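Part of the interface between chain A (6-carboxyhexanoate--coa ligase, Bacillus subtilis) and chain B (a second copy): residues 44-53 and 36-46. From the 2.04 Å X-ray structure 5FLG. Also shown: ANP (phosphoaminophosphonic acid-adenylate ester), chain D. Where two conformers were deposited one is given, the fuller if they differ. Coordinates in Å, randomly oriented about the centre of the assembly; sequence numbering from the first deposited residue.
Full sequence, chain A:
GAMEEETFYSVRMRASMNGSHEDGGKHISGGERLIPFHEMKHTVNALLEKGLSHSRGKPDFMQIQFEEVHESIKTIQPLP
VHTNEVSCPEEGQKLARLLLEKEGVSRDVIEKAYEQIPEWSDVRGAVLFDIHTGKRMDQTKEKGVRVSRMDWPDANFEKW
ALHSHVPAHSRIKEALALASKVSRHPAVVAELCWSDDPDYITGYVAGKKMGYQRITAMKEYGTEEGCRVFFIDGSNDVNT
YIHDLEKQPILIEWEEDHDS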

# COMPACT_ATOMS: atom_id res chain seq x y z
N VAL A 44 2.58 -3.12 -10.63
CA VAL A 44 3.15 -2.85 -9.34
C VAL A 44 4.63 -2.51 -9.47
O VAL A 44 5.11 -1.56 -8.83
CB VAL A 44 2.94 -4.04 -8.40
CG1 VAL A 44 3.73 -3.87 -7.12
CG2 VAL A 44 1.46 -4.20 -8.07
N ASN A 45 5.36 -3.23 -10.32
CA ASN A 45 6.75 -2.86 -10.57
C ASN A 45 6.94 -1.51 -11.28
O ASN A 45 7.87 -0.76 -10.98
CB ASN A 45 7.45 -3.97 -11.35
CG ASN A 45 7.94 -5.06 -10.44
OD1 ASN A 45 8.88 -4.83 -9.69
ND2 ASN A 45 7.22 -6.16 -10.35
N ALA A 46 6.04 -1.16 -12.20
CA ALA A 46 6.17 0.12 -12.87
C ALA A 46 5.96 1.24 -11.86
O ALA A 46 6.67 2.25 -11.89
CB ALA A 46 5.21 0.27 -14.06
N LEU A 47 5.00 1.07 -10.97
CA LEU A 47 4.75 2.09 -9.94
C LEU A 47 5.92 2.15 -8.94
O LEU A 47 6.31 3.21 -8.51
CB LEU A 47 3.44 1.83 -9.22
CG LEU A 47 2.19 2.10 -10.08
CD1 LEU A 47 0.93 1.55 -9.44
CD2 LEU A 47 2.04 3.58 -10.34
N LEU A 48 6.38 0.99 -8.50
CA LEU A 48 7.53 0.98 -7.59
C LEU A 48 8.65 1.80 -8.20
O LEU A 48 9.17 2.72 -7.57
CB LEU A 48 7.99 -0.44 -7.30
CG LEU A 48 9.20 -0.60 -6.38
CD1 LEU A 48 8.94 0.03 -5.02
CD2 LEU A 48 9.55 -2.07 -6.23
N GLU A 49 8.99 1.50 -9.44
CA GLU A 49 10.16 2.09 -10.09
C GLU A 49 9.97 3.59 -10.32
O GLU A 49 10.89 4.40 -10.21
CB GLU A 49 10.41 1.37 -11.42
CG GLU A 49 11.38 2.07 -12.36
CD GLU A 49 12.79 2.23 -11.77
OE1 GLU A 49 12.96 2.11 -10.54
OE2 GLU A 49 13.72 2.55 -12.55
N LYS A 50 8.74 3.97 -10.63
CA LYS A 50 8.41 5.36 -10.81
C LYS A 50 8.65 6.13 -9.54
O LYS A 50 9.25 7.21 -9.54
CB LYS A 50 6.95 5.43 -11.24
CG LYS A 50 6.29 6.76 -11.15
CD LYS A 50 4.86 6.55 -11.64
CE LYS A 50 4.01 7.79 -11.48
NZ LYS A 50 4.32 8.67 -12.62
N GLY A 51 8.30 5.55 -8.42
CA GLY A 51 8.54 6.19 -7.14
C GLY A 51 10.02 6.20 -6.72
O GLY A 51 10.47 7.18 -6.11
N LEU A 52 10.77 5.15 -7.07
CA LEU A 52 12.18 5.04 -6.64
C LEU A 52 13.18 5.84 -7.49
O LEU A 52 14.26 6.13 -7.04
CB LEU A 52 12.64 3.59 -6.64
CG LEU A 52 11.95 2.66 -5.65
CD1 LEU A 52 12.56 1.28 -5.74
CD2 LEU A 52 12.00 3.19 -4.23
N SER A 53 12.81 6.22 -8.70
CA SER A 53 13.77 6.88 -9.56
C SER A 53 13.31 8.31 -9.83
O SER A 53 13.47 8.82 -10.92
CB SER A 53 13.87 6.12 -10.88
OG SER A 53 12.61 6.14 -11.52
N PRO B 36 17.83 -3.67 4.00
CA PRO B 36 18.49 -2.51 3.47
C PRO B 36 17.80 -2.06 2.21
O PRO B 36 17.18 -2.88 1.53
CB PRO B 36 19.92 -3.00 3.18
CG PRO B 36 19.90 -4.47 3.28
CD PRO B 36 18.57 -4.92 3.79
N PHE B 37 18.00 -0.80 1.87
CA PHE B 37 17.25 -0.18 0.79
C PHE B 37 17.52 -0.86 -0.54
O PHE B 37 16.63 -0.87 -1.40
CB PHE B 37 17.59 1.29 0.70
CG PHE B 37 16.70 2.06 -0.24
CD1 PHE B 37 15.40 2.40 0.14
CD2 PHE B 37 17.13 2.40 -1.51
CE1 PHE B 37 14.58 3.14 -0.71
CE2 PHE B 37 16.31 3.11 -2.37
CZ PHE B 37 15.03 3.49 -1.96
N HIS B 38 18.71 -1.44 -0.71
CA HIS B 38 19.05 -1.99 -2.03
C HIS B 38 18.36 -3.31 -2.30
O HIS B 38 18.29 -3.74 -3.44
CB HIS B 38 20.57 -2.15 -2.23
CG HIS B 38 21.17 -3.27 -1.44
ND1 HIS B 38 21.71 -3.08 -0.19
CD2 HIS B 38 21.19 -4.60 -1.68
CE1 HIS B 38 22.08 -4.25 0.30
NE2 HIS B 38 21.72 -5.20 -0.55
N GLU B 39 17.79 -3.92 -1.26
CA GLU B 39 16.97 -5.13 -1.43
C GLU B 39 15.45 -4.87 -1.67
O GLU B 39 14.68 -5.82 -1.77
CB GLU B 39 17.16 -6.07 -0.25
CG GLU B 39 18.51 -6.80 -0.28
CD GLU B 39 18.79 -7.60 0.99
OE1 GLU B 39 17.85 -8.17 1.58
OE2 GLU B 39 19.96 -7.65 1.40
N MET B 40 15.07 -3.62 -1.92
CA MET B 40 13.65 -3.23 -1.92
C MET B 40 12.86 -3.89 -3.06
O MET B 40 11.74 -4.40 -2.87
CB MET B 40 13.53 -1.71 -2.05
CG MET B 40 12.11 -1.18 -1.84
SD MET B 40 11.37 -1.71 -0.29
CE MET B 40 12.10 -0.53 0.81
N LYS B 41 13.41 -3.85 -4.26
CA LYS B 41 12.69 -4.41 -5.40
C LYS B 41 12.45 -5.88 -5.20
O LYS B 41 11.35 -6.36 -5.46
CB LYS B 41 13.40 -4.15 -6.73
CG LYS B 41 13.07 -2.79 -7.30
CD LYS B 41 13.71 -2.54 -8.65
CE LYS B 41 14.09 -1.08 -8.79
NZ LYS B 41 13.94 -0.59 -10.18
N HIS B 42 13.50 -6.63 -4.87
CA HIS B 42 13.34 -8.05 -4.67
C HIS B 42 12.28 -8.32 -3.60
O HIS B 42 11.57 -9.33 -3.65
CB HIS B 42 14.69 -8.70 -4.29
CG HIS B 42 14.57 -10.13 -3.87
ND1 HIS B 42 14.52 -11.17 -4.77
CD2 HIS B 42 14.44 -10.69 -2.64
CE1 HIS B 42 14.36 -12.31 -4.11
NE2 HIS B 42 14.27 -12.04 -2.82
N THR B 43 12.30 -7.53 -2.54
CA THR B 43 11.48 -7.81 -1.37
C THR B 43 10.01 -7.49 -1.69
O THR B 43 9.11 -8.26 -1.35
CB THR B 43 11.95 -6.95 -0.20
OG1 THR B 43 13.29 -7.30 0.14
CG2 THR B 43 11.06 -7.13 1.01
N VAL B 44 9.79 -6.37 -2.36
CA VAL B 44 8.42 -6.00 -2.76
C VAL B 44 7.83 -7.03 -3.71
O VAL B 44 6.69 -7.44 -3.57
CB VAL B 44 8.36 -4.62 -3.39
CG1 VAL B 44 7.00 -4.39 -4.02
CG2 VAL B 44 8.68 -3.55 -2.35
N ASN B 45 8.70 -7.60 -4.55
CA ASN B 45 8.29 -8.68 -5.42
C ASN B 45 8.05 -10.00 -4.72
O ASN B 45 7.06 -10.69 -5.03
CB ASN B 45 9.27 -8.84 -6.58
CG ASN B 45 8.96 -7.89 -7.71
OD1 ASN B 45 7.92 -8.03 -8.36
ND2 ASN B 45 9.71 -6.81 -7.82
N ALA B 46 8.82 -10.28 -3.68
CA ALA B 46 8.59 -11.50 -2.92
C ALA B 46 7.26 -11.41 -2.18
O ALA B 46 6.54 -12.38 -2.10
CB ALA B 46 9.73 -11.79 -1.93
PG ANP D . 4.83 11.82 -10.71
O1G ANP D . 5.58 10.62 -10.19
O2G ANP D . 5.75 12.95 -11.07
O3G ANP D . 3.85 11.55 -11.80
PB ANP D . 2.48 13.21 -9.55
O1B ANP D . 1.61 12.45 -10.49
O2B ANP D . 2.10 13.54 -8.16
N3B ANP D . 3.95 12.33 -9.34
PA ANP D . 2.79 14.98 -11.80
O1A ANP D . 3.91 15.78 -12.27
O2A ANP D . 2.26 13.79 -12.56
O3A ANP D . 2.95 14.59 -10.25
O5' ANP D . 1.55 16.07 -11.66
C5' ANP D . 1.82 17.41 -11.33
C4' ANP D . 0.84 17.87 -10.25
O4' ANP D . -0.50 17.65 -10.72
C3' ANP D . 0.99 17.07 -8.96
O3' ANP D . 1.88 17.71 -8.06
C2' ANP D . -0.40 17.11 -8.39
O2' ANP D . -0.60 18.37 -7.76
C1' ANP D . -1.23 17.05 -9.64
N9 ANP D . -1.60 15.66 -9.91
C8 ANP D . -0.80 14.65 -10.40
N7 ANP D . -1.53 13.52 -10.58
C5 ANP D . -2.80 13.81 -10.16
C6 ANP D . -4.07 13.09 -10.02
N6 ANP D . -4.20 11.80 -10.34
N1 ANP D . -5.15 13.76 -9.57
C2 ANP D . -5.07 15.04 -9.20
N3 ANP D . -3.97 15.80 -9.35
C4 ANP D . -2.81 15.20 -9.71

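Helix 44-52 of chain A and helix 40-46 of chain B pack at 150° between their N-to-C directions, closer to antiparallel than to parallel. Their axes approach no nearer than 11.1 Å, a separation that leaves side chains to fill the space between them. The CA atoms of N45(A) and N45(B) lie 7.9 Å apart, and those of L48(A) and K41(B) 7.8 Å apart, so the register advances along one helix as it recedes along the other. Together the stretches bury 420 Å².

The main polar contact pairs N45(A) with N45(B), the same residue in the two copies. Both side chains adopt the m rotamer, and their amides meet head to head: ND2 of N45(A) donates to OD1 of N45(B), and ND2 of N45(B) to OD1 of N45(A), each at 2.8 Å. With N-H...O angles of 176° and 175°, both bonds are nearly linear, and each amide serves as donor and acceptor at once. ND2 of N45(B) also donates to O of K41(B) at 2.9 Å, one turn back in its own helix.

Apolar contacts extend from this pair toward the C-terminal end of the chain A helix. CD2 of L48(A) lies 4.0 Å from CB of V44(B) and 3.7 Å from CG of K41(B), whose aliphatic stem thus adds to the greasy surface. One turn on, CD2 of L52(A) approaches CZ of F37(B) at 3.8 Å, meeting the ring obliquely, while CD1 of L52(A) sits 4.1 Å from CE of K41(B).

The charged end of that lysine completes the contact. NZ of K41(B) forms a salt bridge with OE1 of E49(A) at 2.9 Å; the hydrogen bond within it is weak. K41(B) thereby combines hydrocarbon packing against both leucines with charge pairing to the glutamate.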